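Local coordinates for extracellular solute-binding protein family 5 (Brucella melitensis, PDB 4ONY) that probably captures peptides or related solutes in the periplasm and hands them to an ABC transporter for import, at residues 29-32 with 33-36; 474-478 with 479-483; 534-537 with 538-541. One frame throughout, in Å; residues are numbered along the deposited sequence.

Contact 1 of 3, residues 29-32 with 33-36; sequences ADYT and HFPY
H33, which T32 touches at one edge of its imidazole, hydrogen-bonds through ND1 to OG1 of T37, and that same hydroxyl also bonds the carbonyl oxygen of F34. Across the ring from ND1, T32 OG1 lies in the imidazole plane, 3.3 Å from H33 CD2. Both side chains owe this meeting to their first torsions, which set T32 OG1 (chi1 58°) and H33 CG (chi1 66°) between backbone N and carbonyl carbon and so hold both groups close over the main chain. A threonine suits the spot because its hydroxyl sits directly on CB and can reach a ring edge next door.

The aromatic pair lies on the other side of the chain. Y31 and F34 run side by side, pointing the same way, with ring centroids 6.0 Å apart and planes inclined at 38°, an oblique pairing. They touch at Y31 CE2 and F34 CE1, 3.8 Å apart, while the carbonyl O of H33 approaches the edge of the tyrosine ring at CD2 (3.6 Å). Both rings also meet Y99, edge-to-face in the case of Y31, so this loop between strands 18-20 and 46-52 packs on strand 97-108 of the antiparallel sheet. The two halves of the loop are therefore joined by aromatic packing, probably helped by weakly polar contacts of oxygens with ring C-H edges, while the hydrogen bond of H33 ND1 is directed onward to T37.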
ATOM      1  N   ALA A  29     -21.463  -9.954  16.092  1.00 14.20           N
ATOM      2  CA  ALA A  29     -20.619 -10.528  17.133  1.00 14.33           C
ATOM      3  C   ALA A  29     -20.522 -12.038  17.040  1.00 14.60           C
ATOM      4  O   ALA A  29     -19.540 -12.603  17.515  1.00 14.32           O
ATOM      5  CB  ALA A  29     -21.136 -10.153  18.512  1.00 15.04           C
ATOM      6  N   ASP A  30     -21.557 -12.695  16.476  1.00 15.09           N
ATOM      7  CA  ASP A  30     -21.619 -14.168  16.428  1.00 15.48           C
ATOM      8  C   ASP A  30     -21.094 -14.734  15.085  1.00 15.26           C
ATOM      9  O   ASP A  30     -21.380 -15.861  14.756  1.00 14.94           O
ATOM     10  CB  ASP A  30     -23.034 -14.700  16.767  1.00 16.24           C
ATOM     11  CG  ASP A  30     -24.170 -14.143  15.815  1.00 16.97           C
ATOM     12  OD1 ASP A  30     -23.914 -13.174  15.081  1.00 16.73           O
ATOM     13  OD2 ASP A  30     -25.338 -14.646  15.828  1.00 17.23           O
ATOM     14  N   TYR A  31     -20.332 -13.953  14.308  1.00 14.66           N
ATOM     15  CA  TYR A  31     -19.799 -14.483  13.052  1.00 14.80           C
ATOM     16  C   TYR A  31     -19.009 -15.783  13.356  1.00 15.07           C
ATOM     17  O   TYR A  31     -18.323 -15.894  14.397  1.00 14.36           O
ATOM     18  CB  TYR A  31     -18.866 -13.451  12.344  1.00 14.21           C
ATOM     19  CG  TYR A  31     -17.549 -13.160  13.056  1.00 14.45           C
ATOM     20  CD1 TYR A  31     -17.469 -12.224  14.104  1.00 14.71           C
ATOM     21  CD2 TYR A  31     -16.361 -13.757  12.654  1.00 14.40           C
ATOM     22  CE1 TYR A  31     -16.257 -11.916  14.721  1.00 14.90           C
ATOM     23  CE2 TYR A  31     -15.140 -13.455  13.296  1.00 14.36           C
ATOM     24  CZ  TYR A  31     -15.103 -12.549  14.343  1.00 14.76           C
ATOM     25  OH  TYR A  31     -13.917 -12.207  14.999  1.00 14.99           O
ATOM     26  N   THR A  32     -19.043 -16.729  12.431  1.00 15.23           N
ATOM     27  CA  THR A  32     -18.270 -17.981  12.646  1.00 15.83           C
ATOM     28  C   THR A  32     -16.910 -18.000  11.963  1.00 15.71           C
ATOM     29  O   THR A  32     -16.077 -18.845  12.257  1.00 16.25           O
ATOM     30  CB  THR A  32     -19.077 -19.169  12.187  1.00 16.10           C
ATOM     31  OG1 THR A  32     -19.396 -18.998  10.805  1.00 16.05           O
ATOM     32  CG2 THR A  32     -20.378 -19.275  13.063  1.00 17.03           C
ATOM     33  N   HIS A  33     -16.702 -17.094  11.014  1.00 15.19           N
ATOM     34  CA  HIS A  33     -15.423 -16.975  10.344  1.00 15.15           C
ATOM     35  C   HIS A  33     -15.422 -15.653   9.549  1.00 14.77           C
ATOM     36  O   HIS A  33     -16.493 -15.094   9.329  1.00 14.09           O
ATOM     37  CB  HIS A  33     -15.167 -18.164   9.425  1.00 15.56           C
ATOM     38  CG  HIS A  33     -16.103 -18.262   8.270  1.00 15.68           C
ATOM     39  ND1 HIS A  33     -15.665 -18.276   6.956  1.00 15.84           N
ATOM     40  CD2 HIS A  33     -17.454 -18.374   8.214  1.00 16.65           C
ATOM     41  CE1 HIS A  33     -16.708 -18.383   6.146  1.00 15.99           C
ATOM     42  NE2 HIS A  33     -17.804 -18.421   6.882  1.00 16.23           N
ATOM     43  N   PHE A  34     -14.244 -15.178   9.155  1.00 14.24           N
ATOM     44  CA  PHE A  34     -14.164 -14.076   8.192  1.00 14.69           C
ATOM     45  C   PHE A  34     -14.800 -14.580   6.892  1.00 15.39           C
ATOM     46  O   PHE A  34     -14.655 -15.745   6.523  1.00 14.70           O
ATOM     47  CB  PHE A  34     -12.698 -13.609   7.993  1.00 14.05           C
ATOM     48  CG  PHE A  34     -12.143 -12.769   9.109  1.00 13.84           C
ATOM     49  CD1 PHE A  34     -12.820 -12.593  10.302  1.00 14.06           C
ATOM     50  CD2 PHE A  34     -10.863 -12.213   8.994  1.00 13.97           C
ATOM     51  CE1 PHE A  34     -12.283 -11.832  11.306  1.00 14.19           C
ATOM     52  CE2 PHE A  34     -10.322 -11.450   9.993  1.00 13.85           C
ATOM     53  CZ  PHE A  34     -11.025 -11.267  11.164  1.00 14.18           C
ATOM     54  N   PRO A  35     -15.533 -13.698   6.189  1.00 17.22           N
ATOM     55  CA  PRO A  35     -16.354 -14.142   5.102  1.00 18.00           C
ATOM     56  C   PRO A  35     -15.568 -14.593   3.850  1.00 18.16           C
ATOM     57  O   PRO A  35     -16.163 -15.241   2.953  1.00 21.93           O
ATOM     58  CB  PRO A  35     -17.249 -12.926   4.810  1.00 17.79           C
ATOM     59  CG  PRO A  35     -16.457 -11.774   5.238  1.00 18.00           C
ATOM     60  CD  PRO A  35     -15.693 -12.258   6.440  1.00 17.88           C
ATOM     61  N   TYR A  36     -14.264 -14.392   3.821  1.00 16.72           N
ATOM     62  CA  TYR A  36     -13.448 -14.833   2.695  1.00 15.72           C
ATOM     63  C   TYR A  36     -12.583 -16.106   2.926  1.00 15.83           C
ATOM     64  O   TYR A  36     -11.654 -16.377   2.138  1.00 16.00           O
ATOM     65  CB  TYR A  36     -12.552 -13.690   2.233  1.00 15.11           C
ATOM     66  CG  TYR A  36     -11.647 -13.055   3.283  1.00 14.63           C
ATOM     67  CD1 TYR A  36     -12.132 -12.064   4.127  1.00 14.50           C
ATOM     68  CD2 TYR A  36     -10.325 -13.469   3.446  1.00 14.14           C
ATOM     69  CE1 TYR A  36     -11.312 -11.460   5.072  1.00 14.84           C
ATOM     70  CE2 TYR A  36      -9.508 -12.882   4.388  1.00 14.32           C
ATOM     71  CZ  TYR A  36      -9.998 -11.884   5.195  1.00 14.50           C
ATOM     72  OH  TYR A  36      -9.225 -11.240   6.101  1.00 14.77           O
TER

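Contact 2 of 3, residues 474-478 with 479-483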
ATOM      1  N   GLN A 474      18.463   9.767  -5.862  1.00 20.58           N
ATOM      2  CA  GLN A 474      17.949  10.108  -4.514  1.00 21.24           C
ATOM      3  C   GLN A 474      18.527  11.408  -3.967  1.00 19.95           C
ATOM      4  O   GLN A 474      17.852  12.148  -3.283  1.00 18.13           O
ATOM      5  CB  GLN A 474      18.248   9.005  -3.511  1.00 24.02           C
ATOM      6  CG  GLN A 474      17.529   7.715  -3.780  1.00 27.47           C
ATOM      7  CD  GLN A 474      16.012   7.810  -3.620  1.00 27.81           C
ATOM      8  OE1 GLN A 474      15.281   7.109  -4.327  1.00 34.55           O
ATOM      9  NE2 GLN A 474      15.541   8.649  -2.684  1.00 27.88           N
ATOM     10  N   GLN A 475      19.796  11.683  -4.258  1.00 21.19           N
ATOM     11  CA  GLN A 475      20.400  12.991  -3.888  1.00 21.36           C
ATOM     12  C   GLN A 475      19.594  14.150  -4.519  1.00 20.07           C
ATOM     13  O   GLN A 475      19.317  15.165  -3.863  1.00 19.56           O
ATOM     14  CB  GLN A 475      21.898  13.089  -4.305  1.00 22.41           C
ATOM     15  CG  GLN A 475      22.867  12.285  -3.449  1.00 24.49           C
ATOM     16  CD  GLN A 475      24.316  12.327  -3.984  1.00 25.41           C
ATOM     17  OE1 GLN A 475      24.577  12.719  -5.113  1.00 27.32           O
ATOM     18  NE2 GLN A 475      25.233  11.873  -3.186  1.00 27.12           N
ATOM     19  N   ARG A 476      19.210  14.000  -5.774  1.00 19.30           N
ATOM     20  CA  ARG A 476      18.400  15.032  -6.476  1.00 19.07           C
ATOM     21  C   ARG A 476      16.934  15.103  -5.998  1.00 19.51           C
ATOM     22  O   ARG A 476      16.337  16.192  -5.961  1.00 19.06           O
ATOM     23  CB  ARG A 476      18.549  14.829  -7.996  1.00 19.55           C
ATOM     24  CG  ARG A 476      19.966  15.238  -8.456  1.00 20.39           C
ATOM     25  CD  ARG A 476      20.232  15.092  -9.940  1.00 20.29           C
ATOM     26  NE  ARG A 476      19.335  15.951 -10.707  1.00 20.16           N
ATOM     27  CZ  ARG A 476      19.323  16.036 -12.047  1.00 20.60           C
ATOM     28  NH1 ARG A 476      20.125  15.252 -12.772  1.00 19.55           N
ATOM     29  NH2 ARG A 476      18.445  16.849 -12.674  1.00 19.98           N
ATOM     30  N   LEU A 477      16.355  13.957  -5.649  1.00 19.33           N
ATOM     31  CA  LEU A 477      15.019  13.937  -5.072  1.00 20.23           C
ATOM     32  C   LEU A 477      14.989  14.753  -3.780  1.00 20.71           C
ATOM     33  O   LEU A 477      14.076  15.531  -3.514  1.00 20.54           O
ATOM     34  CB  LEU A 477      14.595  12.503  -4.733  1.00 21.56           C
ATOM     35  CG  LEU A 477      13.971  11.656  -5.841  1.00 23.27           C
ATOM     36  CD1 LEU A 477      13.335  10.373  -5.280  1.00 23.80           C
ATOM     37  CD2 LEU A 477      12.964  12.462  -6.613  1.00 22.97           C
ATOM     38  N   GLN A 478      16.013  14.569  -2.982  1.00 21.36           N
ATOM     39  CA  GLN A 478      16.092  15.207  -1.687  1.00 22.41           C
ATOM     40  C   GLN A 478      15.954  16.730  -1.750  1.00 21.12           C
ATOM     41  O   GLN A 478      15.348  17.332  -0.853  1.00 19.79           O
ATOM     42  CB  GLN A 478      17.432  14.795  -1.029  1.00 25.33           C
ATOM     43  CG  GLN A 478      17.746  15.511   0.261  1.00 26.53           C
ATOM     44  CD  GLN A 478      17.113  14.856   1.462  1.00 28.75           C
ATOM     45  OE1 GLN A 478      16.411  13.841   1.372  1.00 28.13           O
ATOM     46  NE2 GLN A 478      17.381  15.442   2.615  1.00 30.20           N
ATOM     47  N   THR A 479      16.534  17.337  -2.782  1.00 19.42           N
ATOM     48  CA  THR A 479      16.592  18.783  -2.942  1.00 18.74           C
ATOM     49  C   THR A 479      15.594  19.251  -4.004  1.00 17.31           C
ATOM     50  O   THR A 479      15.596  20.403  -4.353  1.00 17.94           O
ATOM     51  CB  THR A 479      18.008  19.238  -3.419  1.00 19.83           C
ATOM     52  OG1 THR A 479      18.330  18.567  -4.621  1.00 20.25           O
ATOM     53  CG2 THR A 479      19.123  18.885  -2.356  1.00 21.40           C
ATOM     54  N   PHE A 480      14.789  18.345  -4.538  1.00 16.17           N
ATOM     55  CA  PHE A 480      13.833  18.657  -5.597  1.00 15.98           C
ATOM     56  C   PHE A 480      14.555  19.219  -6.830  1.00 15.94           C
ATOM     57  O   PHE A 480      14.035  20.108  -7.489  1.00 15.53           O
ATOM     58  CB  PHE A 480      12.757  19.606  -5.069  1.00 16.15           C
ATOM     59  CG  PHE A 480      12.100  19.096  -3.807  1.00 16.58           C
ATOM     60  CD1 PHE A 480      11.456  17.868  -3.796  1.00 16.07           C
ATOM     61  CD2 PHE A 480      12.172  19.820  -2.609  1.00 17.37           C
ATOM     62  CE1 PHE A 480      10.895  17.359  -2.628  1.00 16.07           C
ATOM     63  CE2 PHE A 480      11.586  19.334  -1.434  1.00 16.73           C
ATOM     64  CZ  PHE A 480      10.957  18.095  -1.443  1.00 16.27           C
ATOM     65  N   ASP A 481      15.735  18.648  -7.147  1.00 15.55           N
ATOM     66  CA  ASP A 481      16.561  19.123  -8.271  1.00 15.50           C
ATOM     67  C   ASP A 481      16.214  18.395  -9.608  1.00 14.98           C
ATOM     68  O   ASP A 481      16.935  17.508 -10.027  1.00 15.10           O
ATOM     69  CB  ASP A 481      18.044  19.012  -7.934  1.00 16.18           C
ATOM     70  CG  ASP A 481      18.916  19.543  -9.038  1.00 16.51           C
ATOM     71  OD1 ASP A 481      18.391  20.219  -9.963  1.00 16.36           O
ATOM     72  OD2 ASP A 481      20.112  19.274  -8.974  1.00 16.93           O
ATOM     73  N   TYR A 482      15.053  18.711 -10.181  1.00 14.05           N
ATOM     74  CA  TYR A 482      14.575  18.104 -11.417  1.00 14.13           C
ATOM     75  C   TYR A 482      13.406  18.952 -11.986  1.00 13.35           C
ATOM     76  O   TYR A 482      12.763  19.703 -11.245  1.00 12.88           O
ATOM     77  CB  TYR A 482      14.107  16.649 -11.193  1.00 14.31           C
ATOM     78  CG  TYR A 482      13.116  16.530 -10.052  1.00 14.42           C
ATOM     79  CD1 TYR A 482      11.765  16.779 -10.245  1.00 14.23           C
ATOM     80  CD2 TYR A 482      13.546  16.184  -8.771  1.00 14.51           C
ATOM     81  CE1 TYR A 482      10.860  16.699  -9.192  1.00 14.47           C
ATOM     82  CE2 TYR A 482      12.656  16.109  -7.722  1.00 14.41           C
ATOM     83  CZ  TYR A 482      11.306  16.371  -7.937  1.00 13.93           C
ATOM     84  OH  TYR A 482      10.454  16.325  -6.879  1.00 13.69           O
ATOM     85  N   ASP A 483      13.150  18.805 -13.282  1.00 12.83           N
ATOM     86  CA  ASP A 483      11.976  19.353 -13.930  1.00 12.54           C
ATOM     87  C   ASP A 483      10.832  18.353 -13.778  1.00 12.86           C
ATOM     88  O   ASP A 483       9.753  18.695 -13.282  1.00 12.47           O
ATOM     89  CB  ASP A 483      12.231  19.613 -15.428  1.00 12.52           C
ATOM     90  CG  ASP A 483      13.248  20.707 -15.669  1.00 12.77           C
ATOM     91  OD1 ASP A 483      13.382  21.596 -14.792  1.00 12.27           O
ATOM     92  OD2 ASP A 483      13.910  20.669 -16.724  1.00 12.60           O
TER
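The guanidinium of R476 takes the backbone O of D481 at its edge and in its plane, while the ring of Y482 has R476 O at its edge and F480 O over one face, displaced toward the rim. F480 in turn has Q478 O over one face of its ring, again toward the rim. These groups gather round a Schellman motif that ends helix 470-478 and turns the chain toward strand 484-489.

F480 makes the reversal with a positive phi of 59°, and two bonds return to the last turn: D481 N to R476 O at 2.8 Å, and F480 N to L477 O at 3.1 Å, the latter donor standing well above the carbonyl plane. R476 O also receives weak bonds from T479 N and T479 OG1, which suits a threonine here, since its short hydroxyl can fold back on the helix end.

R476 fastens the turn from outside. Its chain bends at chi3 (62°), bringing NE and NH2 side-on to the single oxygen D481 O, at 2.9 Å from NE and 3.1 Å from NH2. The NE bond nearly follows the carbonyl axis; two donors on one acceptor should restrict rotation of the guanidinium. D481 OD2 is a long salt-bridge partner, well out of the guanidinium plane, so it contributes charge attraction alone. The stronger charged partners are E437 for R476 NH2 and R319 for D481 OD1, tying the helix end to strand 435-440 and to the loop after strand 310-315. On the buried side, L477 and Y482 cross obliquely, with leucine CD2 3.8 Å from tyrosine CE2.

Contact 3 of 3, residues 534-537 with 538-541; sequences ARNR and ADFV
N536 OD1 receives the backbone N of D539 at 2.9 Å in an almost straight bond, with an N-H...O angle of 178°, and so caps the first turn of helix 537-553. Asparagine fits because its short side chain can bring an acceptor back over the helix end; chi1 of 62° puts CG between its own N and carbonyl carbon and aims OD1 at the amide. The other end of the amide, ND2, makes a weak bond to D539 OD2 at 3.2 Å, the two planes being 55° apart. Ordinary helical bonds follow, F540 N to N536 O and V541 N to R537 O.

R537 bends at chi2, and one face of its guanidinium is covered, toward the rim, by F540 CD2, with NH1 3.3 Å from F540 CE2 and the two planes oblique to each other. V541 CG2 touches the same side chain at NE, 4.0 Å away, the two side chains crossing at about a right angle. The buried A534 lies against the start of the helix: its small CB is 3.6 Å from F540 CA and at the edge of the F540 ring, where a methyl group can sit close to the backbone.

Farther out, a water accepts from R535 N and donates to D539 OD2 at 2.6 Å, linking the connection to the carboxylate that meets the cap. R537 NH2 is held by L493 O, and the ring of F540 also meets H22. The N536-D539 pair is a classic asparagine N-cap, placed in the short connection between helices 522-533 and 537-553.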
ATOM      1  N   ALA A 534     -13.081  13.428   9.780  1.00 15.72           N
ATOM      2  CA  ALA A 534     -14.250  12.591   9.484  1.00 17.00           C
ATOM      3  C   ALA A 534     -14.374  11.490  10.516  1.00 18.70           C
ATOM      4  O   ALA A 534     -13.402  10.867  10.845  1.00 19.49           O
ATOM      5  CB  ALA A 534     -14.143  11.967   8.104  1.00 16.37           C
ATOM      6  N   ARG A 535     -15.560  11.294  11.034  1.00 20.95           N
ATOM      7  CA  ARG A 535     -15.814  10.266  12.022  1.00 23.91           C
ATOM      8  C   ARG A 535     -16.694   9.129  11.543  1.00 24.64           C
ATOM      9  O   ARG A 535     -16.922   8.162  12.294  1.00 26.84           O
ATOM     10  CB  ARG A 535     -16.454  10.898  13.249  1.00 26.13           C
ATOM     11  CG  ARG A 535     -15.462  11.823  13.958  1.00 28.79           C
ATOM     12  CD  ARG A 535     -15.731  11.795  15.429  1.00 32.19           C
ATOM     13  NE  ARG A 535     -15.004  12.814  16.136  1.00 34.46           N
ATOM     14  CZ  ARG A 535     -15.126  12.999  17.435  1.00 36.05           C
ATOM     15  NH1 ARG A 535     -15.943  12.229  18.146  1.00 38.30           N
ATOM     16  NH2 ARG A 535     -14.425  13.941  18.028  1.00 36.66           N
ATOM     17  N   ASN A 536     -17.251   9.234  10.347  1.00 21.49           N
ATOM     18  CA  ASN A 536     -17.965   8.103   9.822  1.00 20.62           C
ATOM     19  C   ASN A 536     -17.513   7.869   8.390  1.00 19.35           C
ATOM     20  O   ASN A 536     -16.935   8.780   7.777  1.00 16.45           O
ATOM     21  CB  ASN A 536     -19.466   8.357   9.937  1.00 22.08           C
ATOM     22  CG  ASN A 536     -19.912   9.555   9.116  1.00 23.81           C
ATOM     23  OD1 ASN A 536     -19.858   9.552   7.892  1.00 22.48           O
ATOM     24  ND2 ASN A 536     -20.328  10.593   9.797  1.00 26.04           N
ATOM     25  N   ARG A 537     -17.764   6.671   7.872  1.00 19.61           N
ATOM     26  CA  ARG A 537     -17.225   6.270   6.561  1.00 21.07           C
ATOM     27  C   ARG A 537     -17.787   7.171   5.422  1.00 21.19           C
ATOM     28  O   ARG A 537     -17.067   7.503   4.526  1.00 20.69           O
ATOM     29  CB  ARG A 537     -17.354   4.724   6.337  1.00 21.37           C
ATOM     30  CG  ARG A 537     -16.557   4.131   5.158  1.00 22.29           C
ATOM     31  CD  ARG A 537     -15.044   4.004   5.329  1.00 21.90           C
ATOM     32  NE  ARG A 537     -14.335   3.867   4.053  1.00 20.88           N
ATOM     33  CZ  ARG A 537     -12.999   3.932   3.888  1.00 22.07           C
ATOM     34  NH1 ARG A 537     -12.189   4.110   4.927  1.00 23.21           N
ATOM     35  NH2 ARG A 537     -12.418   3.827   2.659  1.00 20.87           N
ATOM     36  N   ALA A 538     -19.019   7.653   5.523  1.00 22.83           N
ATOM     37  CA  ALA A 538     -19.599   8.495   4.479  1.00 24.12           C
ATOM     38  C   ALA A 538     -18.915   9.852   4.328  1.00 23.27           C
ATOM     39  O   ALA A 538     -18.544  10.264   3.209  1.00 21.39           O
ATOM     40  CB  ALA A 538     -21.083   8.696   4.739  1.00 26.00           C
ATOM     41  N   ASP A 539     -18.758  10.548   5.451  1.00 22.44           N
ATOM     42  CA  ASP A 539     -18.008  11.788   5.477  1.00 21.56           C
ATOM     43  C   ASP A 539     -16.572  11.609   5.028  1.00 18.41           C
ATOM     44  O   ASP A 539     -16.031  12.505   4.405  1.00 17.27           O
ATOM     45  CB  ASP A 539     -18.001  12.428   6.859  1.00 23.52           C
ATOM     46  CG  ASP A 539     -19.351  12.951   7.249  1.00 27.12           C
ATOM     47  OD1 ASP A 539     -20.256  12.944   6.383  1.00 29.12           O
ATOM     48  OD2 ASP A 539     -19.477  13.374   8.419  1.00 30.01           O
ATOM     49  N   PHE A 540     -15.971  10.480   5.385  1.00 16.18           N
ATOM     50  CA  PHE A 540     -14.604  10.205   5.028  1.00 14.66           C
ATOM     51  C   PHE A 540     -14.484  10.024   3.502  1.00 13.81           C
ATOM     52  O   PHE A 540     -13.579  10.611   2.865  1.00 13.99           O
ATOM     53  CB  PHE A 540     -14.098   8.988   5.785  1.00 14.42           C
ATOM     54  CG  PHE A 540     -12.664   8.641   5.506  1.00 14.28           C
ATOM     55  CD1 PHE A 540     -11.635   9.419   6.021  1.00 14.45           C
ATOM     56  CD2 PHE A 540     -12.330   7.554   4.734  1.00 13.96           C
ATOM     57  CE1 PHE A 540     -10.304   9.114   5.795  1.00 14.40           C
ATOM     58  CE2 PHE A 540     -10.986   7.206   4.518  1.00 14.26           C
ATOM     59  CZ  PHE A 540      -9.969   8.000   5.027  1.00 14.43           C
ATOM     60  N   VAL A 541     -15.335   9.205   2.925  1.00 13.01           N
ATOM     61  CA  VAL A 541     -15.319   8.984   1.506  1.00 12.75           C
ATOM     62  C   VAL A 541     -15.515  10.313   0.755  1.00 12.51           C
ATOM     63  O   VAL A 541     -14.845  10.584  -0.250  1.00 11.70           O
ATOM     64  CB  VAL A 541     -16.366   7.951   1.069  1.00 13.48           C
ATOM     65  CG1 VAL A 541     -16.500   7.917  -0.460  1.00 13.10           C
ATOM     66  CG2 VAL A 541     -16.010   6.551   1.587  1.00 13.64           C
TER
HETATM   67  O   HOH W   1     -17.843  12.983  10.430  1.00 25.87           O

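How the contacts relate
The three contacts follow in series along the chain, and none touches another. Contacts 1 and 2 lie on opposite sides of the chain's centre, their centres about 49 Å apart; contact 3 is about 25 Å from contact 1 and about 36 Å from contact 2, centre to centre. Contact 2 closes helix 470-478 and contact 3 opens helix 537-553, opposite ends of two different helices. Contact 1 packs on Y99 of strand 97-108, while R535, in the segment of contact 3, forms a salt bridge with E111 in the loop that follows that strand. The pocket holding the bound polyether, lined by Q222, Q225, R226, Y256 and Y257, includes no residue of these segments.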